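Local coordinates for protein sucrose 6(F)-phosphate phosphorylase (Thermoanaerobacterium thermosaccharolyticum DSM 571, PDB 6S9V) that belongs to the alpha-amylase family of carbohydrate-active enzymes, whose catalytic domain is a TIM barrel, at residues 93-99 / 205-211; 149-155 / 174-178; 286-292 / 459-465. All blocks are in the same frame, centred on the assembly; numbering follows the deposited sequence.

Interaction 1: 93-99 / 205-211; sequences ILLDLMV and VKIVRLD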
loop_
_atom_site.group_PDB
_atom_site.type_symbol
_atom_site.label_atom_id
_atom_site.label_comp_id
_atom_site.label_asym_id
_atom_site.label_seq_id
_atom_site.Cartn_x
_atom_site.Cartn_y
_atom_site.Cartn_z
ATOM N N ILE A 93 -10.850 1.872 10.097
ATOM C CA ILE A 93 -10.039 0.677 9.879
ATOM C C ILE A 93 -9.993 0.352 8.392
ATOM O O ILE A 93 -11.026 0.296 7.719
ATOM C CB ILE A 93 -10.581 -0.517 10.682
ATOM C CG1 ILE A 93 -10.641 -0.177 12.171
ATOM C CG2 ILE A 93 -9.708 -1.735 10.456
ATOM C CD1 ILE A 93 -9.332 0.264 12.771
ATOM N N LEU A 94 -8.785 0.147 7.880
ATOM C CA LEU A 94 -8.545 -0.307 6.519
ATOM C C LEU A 94 -7.918 -1.694 6.591
ATOM O O LEU A 94 -6.888 -1.873 7.246
ATOM C CB LEU A 94 -7.624 0.685 5.814
ATOM C CG LEU A 94 -7.544 0.729 4.301
ATOM C CD1 LEU A 94 -6.867 2.041 3.883
ATOM C CD2 LEU A 94 -6.793 -0.466 3.787
ATOM N N LEU A 95 -8.542 -2.670 5.932
ATOM C CA LEU A 95 -8.016 -4.026 5.871
ATOM C C LEU A 95 -7.834 -4.471 4.427
ATOM O O LEU A 95 -8.445 -3.925 3.509
ATOM C CB LEU A 95 -8.940 -5.022 6.576
ATOM C CG LEU A 95 -9.116 -4.918 8.086
ATOM C CD1 LEU A 95 -10.032 -6.051 8.563
ATOM C CD2 LEU A 95 -7.770 -4.971 8.804
ATOM N N ASP A 96 -7.002 -5.498 4.250
ATOM C CA ASP A 96 -6.721 -6.070 2.941
ATOM C C ASP A 96 -7.685 -7.193 2.593
ATOM O O ASP A 96 -7.978 -8.060 3.426
ATOM C CB ASP A 96 -5.307 -6.663 2.891
ATOM C CG ASP A 96 -4.231 -5.623 2.976
ATOM O OD1 ASP A 96 -3.880 -5.195 4.095
ATOM O OD2 ASP A 96 -3.723 -5.255 1.905
ATOM N N LEU A 97 -8.114 -7.212 1.334
ATOM C CA LEU A 97 -8.777 -8.358 0.727
ATOM C C LEU A 97 -7.855 -8.888 -0.364
ATOM O O LEU A 97 -7.505 -8.156 -1.298
ATOM C CB LEU A 97 -10.140 -7.967 0.151
ATOM C CG LEU A 97 -10.901 -9.069 -0.583
ATOM C CD1 LEU A 97 -11.132 -10.254 0.359
ATOM C CD2 LEU A 97 -12.215 -8.535 -1.126
ATOM N N MET A 98 -7.424 -10.137 -0.224
ATOM C CA MET A 98 -6.528 -10.744 -1.211
ATOM C C MET A 98 -7.390 -11.301 -2.341
ATOM O O MET A 98 -7.668 -12.501 -2.442
ATOM C CB MET A 98 -5.652 -11.805 -0.562
ATOM C CG MET A 98 -4.338 -11.239 0.030
ATOM S SD MET A 98 -4.487 -9.861 1.215
ATOM C CE MET A 98 -5.178 -10.699 2.649
ATOM N N VAL A 99 -7.821 -10.396 -3.223
ATOM C CA VAL A 99 -8.718 -10.804 -4.291
ATOM C C VAL A 99 -8.045 -11.770 -5.258
ATOM O O VAL A 99 -8.740 -12.469 -6.003
ATOM C CB VAL A 99 -9.272 -9.598 -5.085
ATOM C CG1 VAL A 99 -10.234 -8.785 -4.238
ATOM C CG2 VAL A 99 -8.140 -8.728 -5.613
ATOM N N VAL A 205 -15.192 -2.354 9.673
ATOM C CA VAL A 205 -14.202 -2.003 8.659
ATOM C C VAL A 205 -14.862 -1.176 7.568
ATOM O O VAL A 205 -15.909 -1.554 7.030
ATOM C CB VAL A 205 -13.568 -3.276 8.075
ATOM C CG1 VAL A 205 -12.600 -2.930 6.946
ATOM C CG2 VAL A 205 -12.870 -4.053 9.162
ATOM N N LYS A 206 -14.247 -0.034 7.231
ATOM C CA LYS A 206 -14.845 0.919 6.312
ATOM C C LYS A 206 -14.129 1.044 4.975
ATOM O O LYS A 206 -14.749 1.474 3.999
ATOM C CB LYS A 206 -14.818 2.321 6.948
ATOM C CG LYS A 206 -15.821 2.597 8.043
ATOM C CD LYS A 206 -15.891 4.104 8.287
ATOM C CE LYS A 206 -16.702 4.452 9.522
ATOM N NZ LYS A 206 -18.055 3.843 9.509
ATOM N N ILE A 207 -12.861 0.658 4.899
ATOM C CA ILE A 207 -12.082 0.737 3.674
ATOM C C ILE A 207 -11.375 -0.591 3.464
ATOM O O ILE A 207 -10.823 -1.165 4.409
ATOM C CB ILE A 207 -11.066 1.899 3.722
ATOM C CG1 ILE A 207 -11.760 3.191 4.161
ATOM C CG2 ILE A 207 -10.399 2.069 2.374
ATOM C CD1 ILE A 207 -10.799 4.345 4.391
ATOM N N VAL A 208 -11.384 -1.078 2.230
ATOM C CA VAL A 208 -10.773 -2.365 1.919
ATOM C C VAL A 208 -9.783 -2.164 0.784
ATOM O O VAL A 208 -10.148 -1.676 -0.295
ATOM C CB VAL A 208 -11.809 -3.436 1.556
ATOM C CG1 VAL A 208 -11.129 -4.668 0.969
ATOM C CG2 VAL A 208 -12.597 -3.833 2.797
ATOM N N ARG A 209 -8.539 -2.562 1.021
ATOM C CA ARG A 209 -7.489 -2.522 0.021
ATOM C C ARG A 209 -7.541 -3.805 -0.797
ATOM O O ARG A 209 -7.508 -4.906 -0.239
ATOM C CB ARG A 209 -6.132 -2.384 0.715
ATOM C CG ARG A 209 -4.887 -2.459 -0.175
ATOM C CD ARG A 209 -3.645 -2.373 0.723
ATOM N NE ARG A 209 -2.371 -2.305 0.005
ATOM C CZ ARG A 209 -1.733 -3.356 -0.506
ATOM N NH1 ARG A 209 -2.261 -4.575 -0.412
ATOM N NH2 ARG A 209 -0.569 -3.184 -1.121
ATOM N N LEU A 210 -7.624 -3.665 -2.116
ATOM C CA LEU A 210 -7.627 -4.813 -3.019
ATOM C C LEU A 210 -6.186 -5.137 -3.391
ATOM O O LEU A 210 -5.608 -4.535 -4.301
ATOM C CB LEU A 210 -8.467 -4.522 -4.255
ATOM C CG LEU A 210 -9.954 -4.244 -4.016
ATOM C CD1 LEU A 210 -10.698 -4.276 -5.327
ATOM C CD2 LEU A 210 -10.577 -5.233 -3.042
ATOM N N ASP A 211 -5.617 -6.124 -2.706
ATOM C CA ASP A 211 -4.233 -6.506 -2.929
ATOM C C ASP A 211 -4.066 -7.161 -4.298
ATOM O O ASP A 211 -4.851 -8.032 -4.681
ATOM C CB ASP A 211 -3.790 -7.473 -1.832
ATOM C CG ASP A 211 -2.401 -8.025 -2.070
ATOM O OD1 ASP A 211 -1.434 -7.240 -2.014
ATOM O OD2 ASP A 211 -2.272 -9.246 -2.303
#
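Arg209 reaches Asp96 on the neighbouring strand in a salt bridge, NH1 to OD2, of 2.8 Å. NH1 meets the oxygen nearly along its C-O axis, yet the bond is bent (135°), OD2 being tilted from the guanidinium plane. The same NH1 also donates to Asp211 OD1 at 3.2 Å, this time within the plane. One nitrogen thus ties together two carboxylates, a task suited to the multiply donating end of arginine. Its CG stands anti to the backbone N (chi1 174°) and the chain runs straight to NE, alongside Asp96. The other oxygen of Asp96 is held by His53, while Arg209 NE pairs with a sulfate ion and Asp211 OD1 bonds to a BTB molecule, consistent with a pocket at this end.

Beneath the ion pairs runs a parallel ladder: Arg209 N donates to Leu95 O at 2.8 Å, and Leu97 N to Arg209 O at 2.9 Å. These are the third and fourth strands of the TIM barrel, and an arginine on the fourth with an aspartate two residues later, at its C-terminal end, is a family signature. Leu94, Asp96, Ile207 and Arg209 project to the barrel interior, where Leu94 CG lies 3.7 Å from Ile207 CG2. Leu95, Leu97, Val208 and Leu210 form the aliphatic outer face, where Leu97 CB rests on Val208 CG1. Val205 joins from just before the strand, its side chain crossing that of Leu95 at about a right angle, Leu95 CD1 3.5 Å from Val205 CG2. Phe200 of helix 187-202 packs on Val205 and Val208, beta-branched valine suiting a strand, while Leu95 meets Trp81 of helix 81-88.

Interaction 2: 149-155 / 174-178; sequences RTLPYST and TDPSE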
loop_
_atom_site.group_PDB
_atom_site.type_symbol
_atom_site.label_atom_id
_atom_site.label_comp_id
_atom_site.label_asym_id
_atom_site.label_seq_id
_atom_site.Cartn_x
_atom_site.Cartn_y
_atom_site.Cartn_z
ATOM N N ARG A 149 7.258 -14.771 -10.502
ATOM C CA ARG A 149 8.094 -15.875 -10.052
ATOM C C ARG A 149 8.451 -16.668 -11.302
ATOM O O ARG A 149 7.927 -16.409 -12.389
ATOM C CB ARG A 149 7.392 -16.731 -8.997
ATOM C CG ARG A 149 6.289 -17.605 -9.537
ATOM C CD ARG A 149 5.286 -17.998 -8.451
ATOM N NE ARG A 149 5.773 -19.041 -7.554
ATOM C CZ ARG A 149 5.729 -20.346 -7.810
ATOM N NH1 ARG A 149 5.237 -20.797 -8.956
ATOM N NH2 ARG A 149 6.175 -21.205 -6.909
ATOM N N THR A 150 9.364 -17.628 -11.147
ATOM C CA THR A 150 9.932 -18.294 -12.315
ATOM C C THR A 150 8.849 -18.881 -13.214
ATOM O O THR A 150 8.901 -18.744 -14.441
ATOM C CB THR A 150 10.909 -19.385 -11.874
ATOM O OG1 THR A 150 11.891 -18.817 -11.001
ATOM C CG2 THR A 150 11.592 -19.980 -13.074
ATOM N N LEU A 151 7.878 -19.568 -12.621
ATOM C CA LEU A 151 6.733 -20.086 -13.354
ATOM C C LEU A 151 5.459 -19.642 -12.652
ATOM O O LEU A 151 5.388 -19.693 -11.418
ATOM C CB LEU A 151 6.762 -21.614 -13.443
ATOM C CG LEU A 151 7.895 -22.224 -14.271
ATOM C CD1 LEU A 151 7.885 -23.741 -14.116
ATOM C CD2 LEU A 151 7.767 -21.826 -15.732
ATOM N N PRO A 152 4.428 -19.224 -13.405
ATOM C CA PRO A 152 3.215 -18.707 -12.760
ATOM C C PRO A 152 2.238 -19.796 -12.344
ATOM O O PRO A 152 1.033 -19.545 -12.260
ATOM C CB PRO A 152 2.608 -17.808 -13.846
ATOM C CG PRO A 152 2.987 -18.513 -15.130
ATOM C CD PRO A 152 4.369 -19.090 -14.877
ATOM N N TYR A 153 2.742 -20.996 -12.067
ATOM C CA TYR A 153 1.898 -22.097 -11.631
ATOM C C TYR A 153 2.717 -23.032 -10.754
ATOM O O TYR A 153 3.951 -22.962 -10.704
ATOM C CB TYR A 153 1.284 -22.858 -12.819
ATOM C CG TYR A 153 2.285 -23.308 -13.851
ATOM C CD1 TYR A 153 3.024 -24.465 -13.669
ATOM C CD2 TYR A 153 2.478 -22.581 -15.014
ATOM C CE1 TYR A 153 3.944 -24.879 -14.613
ATOM C CE2 TYR A 153 3.389 -22.986 -15.964
ATOM C CZ TYR A 153 4.117 -24.136 -15.760
ATOM O OH TYR A 153 5.030 -24.539 -16.706
ATOM N N SER A 154 2.002 -23.911 -10.057
ATOM C CA SER A 154 2.590 -24.870 -9.138
ATOM C C SER A 154 1.895 -26.213 -9.323
ATOM O O SER A 154 0.720 -26.275 -9.697
ATOM C CB SER A 154 2.457 -24.416 -7.676
ATOM O OG SER A 154 3.200 -23.233 -7.424
ATOM N N THR A 155 2.628 -27.283 -9.016
ATOM C CA THR A 155 2.155 -28.651 -9.190
ATOM C C THR A 155 1.843 -29.271 -7.834
ATOM O O THR A 155 2.636 -29.162 -6.893
ATOM C CB THR A 155 3.201 -29.491 -9.926
ATOM O OG1 THR A 155 3.497 -28.874 -11.184
ATOM C CG2 THR A 155 2.692 -30.911 -10.166
ATOM N N THR A 174 8.206 -20.097 -2.306
ATOM C CA THR A 174 8.417 -21.536 -2.275
ATOM C C THR A 174 7.797 -22.165 -3.516
ATOM O O THR A 174 6.927 -21.584 -4.166
ATOM C CB THR A 174 7.806 -22.175 -1.020
ATOM O OG1 THR A 174 6.375 -22.060 -1.049
ATOM C CG2 THR A 174 8.331 -21.499 0.233
ATOM N N ASP A 175 8.262 -23.369 -3.835
ATOM C CA ASP A 175 7.666 -24.186 -4.885
ATOM C C ASP A 175 7.367 -25.553 -4.284
ATOM O O ASP A 175 8.299 -26.237 -3.815
ATOM C CB ASP A 175 8.592 -24.310 -6.097
ATOM C CG ASP A 175 7.870 -24.849 -7.318
ATOM O OD1 ASP A 175 6.759 -24.356 -7.621
ATOM O OD2 ASP A 175 8.412 -25.764 -7.976
ATOM N N PRO A 176 6.103 -25.992 -4.244
ATOM C CA PRO A 176 4.907 -25.274 -4.696
ATOM C C PRO A 176 4.639 -24.036 -3.854
ATOM O O PRO A 176 5.090 -23.963 -2.713
ATOM C CB PRO A 176 3.794 -26.306 -4.527
ATOM C CG PRO A 176 4.292 -27.217 -3.465
ATOM C CD PRO A 176 5.768 -27.305 -3.667
ATOM N N SER A 177 3.902 -23.082 -4.422
ATOM C CA SER A 177 3.597 -21.849 -3.719
ATOM C C SER A 177 2.538 -22.074 -2.649
ATOM O O SER A 177 1.695 -22.968 -2.751
ATOM C CB SER A 177 3.097 -20.786 -4.695
ATOM O OG SER A 177 2.651 -19.647 -3.987
ATOM N N GLU A 178 2.597 -21.236 -1.612
ATOM C CA GLU A 178 1.558 -21.171 -0.595
ATOM C C GLU A 178 0.341 -20.394 -1.053
ATOM O O GLU A 178 -0.701 -20.460 -0.391
ATOM C CB GLU A 178 2.101 -20.510 0.672
ATOM C CG GLU A 178 3.168 -21.320 1.392
ATOM C CD GLU A 178 2.633 -22.576 2.046
ATOM O OE1 GLU A 178 1.449 -22.584 2.459
ATOM O OE2 GLU A 178 3.416 -23.546 2.182
HETATM O O HOH W 1 6.083 -24.427 -10.534
HETATM O O HOH W 2 5.380 -26.895 -8.037
#
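Arg149 sends NH2 between two acceptors of the facing loop, both near its guanidinium plane: Thr174 O at 2.9 Å and Asp175 OD1 at 3.3 Å. The second is a salt bridge, fairly straight at 163°, that meets the carboxylate on its anti side. Over one face of the guanidinium sits Ser177 CB, set toward the rim, the small CH2 group lying against the flat cation. A few residues along, Ser154 OG accepts a hydrogen bond from Ser177 N at 3.1 Å, and it is also bonded to Thr169. Asp175 OD1 gathers further donors, since water 1 links it to Tyr153 O and water 2 to Thr155 N.

Arg149 NH1 donates to Leu151 O of its own loop at 2.7 Å. NE bonds to Gly172 O just ahead of the facing segment, so all three nitrogens are engaged and the group is held against rotation; a bend at chi3 (-76°) helps bring the guanidinium to the 174-178 loop. A cis peptide before Pro176 shapes that loop, and the proline ring packs on Ser154, CB to CB. The contact fastens the base of the hairpin 153-157/164-168 within the excursion between the third barrel strand and the third barrel helix, the usual place of domain B in the alpha-amylase family.

Interaction 3: 286-292 / 459-465; sequences KSNEMLY and CRKDEIR. With SO4 (sulfate ion), chain G.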
loop_
_atom_site.group_PDB
_atom_site.type_symbol
_atom_site.label_atom_id
_atom_site.label_comp_id
_atom_site.label_asym_id
_atom_site.label_seq_id
_atom_site.Cartn_x
_atom_site.Cartn_y
_atom_site.Cartn_z
ATOM N N LYS A 286 17.442 19.081 -4.623
ATOM C CA LYS A 286 17.109 20.457 -4.269
ATOM C C LYS A 286 16.421 21.168 -5.429
ATOM O O LYS A 286 16.740 22.312 -5.765
ATOM C CB LYS A 286 18.351 21.233 -3.834
ATOM C CG LYS A 286 19.055 20.648 -2.638
ATOM C CD LYS A 286 20.216 21.532 -2.217
ATOM C CE LYS A 286 21.018 20.896 -1.092
ATOM N NZ LYS A 286 20.224 20.738 0.162
ATOM N N SER A 287 15.468 20.474 -6.047
ATOM C CA SER A 287 14.732 21.026 -7.176
ATOM C C SER A 287 13.268 20.644 -7.054
ATOM O O SER A 287 12.946 19.470 -6.849
ATOM C CB SER A 287 15.275 20.513 -8.512
ATOM O OG SER A 287 14.375 20.847 -9.560
ATOM N N ASN A 288 12.387 21.620 -7.237
ATOM C CA ASN A 288 10.957 21.382 -7.126
ATOM C C ASN A 288 10.314 21.000 -8.454
ATOM O O ASN A 288 9.102 20.764 -8.488
ATOM C CB ASN A 288 10.257 22.627 -6.550
ATOM C CG ASN A 288 10.235 23.805 -7.521
ATOM O OD1 ASN A 288 10.520 23.660 -8.715
ATOM N ND2 ASN A 288 9.864 24.979 -7.015
ATOM N N GLU A 289 11.096 20.894 -9.536
ATOM C CA GLU A 289 10.509 20.890 -10.876
ATOM C C GLU A 289 9.645 19.657 -11.108
ATOM O O GLU A 289 8.523 19.760 -11.624
ATOM C CB GLU A 289 11.615 20.970 -11.934
ATOM C CG GLU A 289 12.306 22.320 -12.003
ATOM C CD GLU A 289 13.020 22.576 -13.329
ATOM O OE1 GLU A 289 12.517 22.148 -14.390
ATOM O OE2 GLU A 289 14.094 23.214 -13.303
ATOM N N MET A 290 10.150 18.482 -10.746
ATOM C CA MET A 290 9.368 17.261 -10.908
ATOM C C MET A 290 8.140 17.272 -10.008
ATOM O O MET A 290 7.045 16.887 -10.432
ATOM C CB MET A 290 10.235 16.047 -10.596
ATOM C CG MET A 290 9.578 14.716 -10.884
ATOM S SD MET A 290 10.625 13.327 -10.413
ATOM C CE MET A 290 9.557 11.950 -10.848
ATOM N N LEU A 291 8.308 17.702 -8.757
ATOM C CA LEU A 291 7.186 17.764 -7.826
ATOM C C LEU A 291 6.114 18.718 -8.329
ATOM O O LEU A 291 4.918 18.400 -8.309
ATOM C CB LEU A 291 7.682 18.193 -6.448
ATOM C CG LEU A 291 6.610 18.462 -5.387
ATOM C CD1 LEU A 291 5.870 17.184 -5.031
ATOM C CD2 LEU A 291 7.258 19.090 -4.150
ATOM N N TYR A 292 6.523 19.910 -8.767
ATOM C CA TYR A 292 5.550 20.879 -9.250
ATOM C C TYR A 292 4.835 20.363 -10.489
ATOM O O TYR A 292 3.618 20.538 -10.627
ATOM C CB TYR A 292 6.235 22.215 -9.510
ATOM C CG TYR A 292 6.112 23.153 -8.323
ATOM C CD1 TYR A 292 6.394 22.708 -7.035
ATOM C CD2 TYR A 292 5.699 24.467 -8.489
ATOM C CE1 TYR A 292 6.279 23.549 -5.941
ATOM C CE2 TYR A 292 5.586 25.322 -7.404
ATOM C CZ TYR A 292 5.871 24.853 -6.131
ATOM O OH TYR A 292 5.752 25.691 -5.050
ATOM N N CYS A 459 7.487 30.155 -6.978
ATOM C CA CYS A 459 8.662 30.244 -6.122
ATOM C C CYS A 459 9.873 29.826 -6.943
ATOM O O CYS A 459 9.744 29.374 -8.081
ATOM C CB CYS A 459 8.516 29.358 -4.882
ATOM S SG CYS A 459 8.306 27.608 -5.263
ATOM N N ARG A 460 11.055 29.991 -6.346
ATOM C CA ARG A 460 12.307 29.586 -6.969
ATOM C C ARG A 460 12.396 28.064 -7.045
ATOM O O ARG A 460 11.727 27.338 -6.311
ATOM C CB ARG A 460 13.502 30.158 -6.198
ATOM C CG ARG A 460 13.530 31.685 -6.139
ATOM C CD ARG A 460 13.989 32.293 -7.468
ATOM N NE ARG A 460 15.423 32.086 -7.669
ATOM C CZ ARG A 460 16.062 32.250 -8.821
ATOM N NH1 ARG A 460 15.404 32.616 -9.912
ATOM N NH2 ARG A 460 17.369 32.035 -8.885
ATOM N N LYS A 461 13.244 27.588 -7.961
ATOM C CA LYS A 461 13.397 26.154 -8.164
ATOM C C LYS A 461 13.829 25.438 -6.895
ATOM O O LYS A 461 13.434 24.290 -6.669
ATOM C CB LYS A 461 14.436 25.896 -9.261
ATOM C CG LYS A 461 14.520 24.447 -9.711
ATOM C CD LYS A 461 15.596 24.240 -10.783
ATOM C CE LYS A 461 17.006 24.440 -10.218
ATOM N NZ LYS A 461 17.323 23.520 -9.082
ATOM N N ASP A 462 14.625 26.095 -6.051
ATOM C CA ASP A 462 15.080 25.498 -4.801
ATOM C C ASP A 462 14.184 25.853 -3.624
ATOM O O ASP A 462 14.636 25.838 -2.474
ATOM C CB ASP A 462 16.536 25.894 -4.527
ATOM C CG ASP A 462 16.740 27.398 -4.438
ATOM O OD1 ASP A 462 15.748 28.161 -4.472
ATOM O OD2 ASP A 462 17.917 27.821 -4.341
ATOM N N GLU A 463 12.908 26.129 -3.881
ATOM C CA GLU A 463 11.936 26.391 -2.832
ATOM C C GLU A 463 10.686 25.566 -3.107
ATOM O O GLU A 463 10.491 25.050 -4.210
ATOM C CB GLU A 463 11.570 27.879 -2.759
ATOM C CG GLU A 463 12.726 28.818 -2.501
ATOM C CD GLU A 463 12.329 30.278 -2.646
ATOM O OE1 GLU A 463 11.307 30.563 -3.310
ATOM O OE2 GLU A 463 13.038 31.147 -2.101
ATOM N N ILE A 464 9.847 25.437 -2.084
ATOM C CA ILE A 464 8.516 24.850 -2.208
ATOM C C ILE A 464 7.545 25.766 -1.479
ATOM O O ILE A 464 7.765 26.102 -0.311
ATOM C CB ILE A 464 8.464 23.424 -1.626
ATOM C CG1 ILE A 464 9.316 22.477 -2.476
ATOM C CG2 ILE A 464 7.024 22.930 -1.537
ATOM C CD1 ILE A 464 9.630 21.155 -1.810
ATOM N N ARG A 465 6.471 26.167 -2.160
ATOM C CA ARG A 465 5.464 27.038 -1.553
ATOM C C ARG A 465 4.090 26.514 -1.927
ATOM O O ARG A 465 3.691 26.602 -3.092
ATOM C CB ARG A 465 5.635 28.490 -1.997
ATOM C CG ARG A 465 6.913 29.136 -1.497
ATOM C CD ARG A 465 6.903 30.661 -1.691
ATOM N NE ARG A 465 6.167 31.353 -0.636
ATOM C CZ ARG A 465 6.160 32.674 -0.463
ATOM N NH1 ARG A 465 6.852 33.459 -1.280
ATOM N NH2 ARG A 465 5.460 33.215 0.525
HETATM S S SO4 G . 18.227 31.213 -5.175
HETATM O O1 SO4 G . 18.079 30.500 -6.440
HETATM O O2 SO4 G . 19.311 32.186 -5.278
HETATM O O3 SO4 G . 16.973 31.899 -4.867
HETATM O O4 SO4 G . 18.541 30.268 -4.106
#
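Asn288 points its amide into the bend of segment 459-465, where ND2 donates to Glu463 O at 2.9 Å. The amide gets there because CG lies between the backbone N and the carbonyl carbon (chi1 70°), while the Asn288 backbone N bonds to Lys461 O at 2.9 Å. One residue thereby grips the type I turn from Arg460 to Glu463 with both main chain and side chain. ND2 also stands 3.9 Å above the plane of the Tyr292 ring, over its centre, one helical turn further on.

That ring points toward the strand, the Tyr292 OH accepting from Arg465 N at 3.0 Å in a nearly straight bond; the hydroxyl also bonds to Glu457 O. Cys459 SG lies obliquely to the same ring, 4.7 Å from its centroid, and close to both Asn288 ND2 and Tyr292 OH, where a polarisable sulfur suits the mixed surroundings.

Lys461 lays its methylene chain over the helix start, CG 3.6 Å from Ser287 OG, the atom that makes a capping bond to Glu289 N. Deeper in, Leu291 CD2 and Ile464 CD1 meet at 3.9 Å, the two side chains crossing at about a right angle, with Ile381 of helix 372-384 against both. At the outer end of the turn, Arg460 presents its guanidinium edge, NE and NH2, to a sulfate ion that Lys482 also binds. The contact joins a helix of the barrel domain to the C-terminal antiparallel sheet, the arrangement of barrel and domain C characteristic of the alpha-amylase family.

Interaction 1 belongs to the barrel wall, its centre about 10 Å from the centre of the chain, with the BTB molecule and a sulfate at its polar end. Interaction 2 lies in the chain excursion between the two strands of interaction 1; their centres are 25 Å apart and their nearest atoms about 10 Å, so they do not touch. Interaction 3 comes later in the sequence and joins the barrel domain to the C-terminal sheet, its centre 35 Å from that of interaction 1. Interactions 2 and 3 flank the chain's centre on opposite sides, 46 Å between centres. The sulfate at Arg460 is therefore remote from the probable pocket beside Arg209 and Asp211.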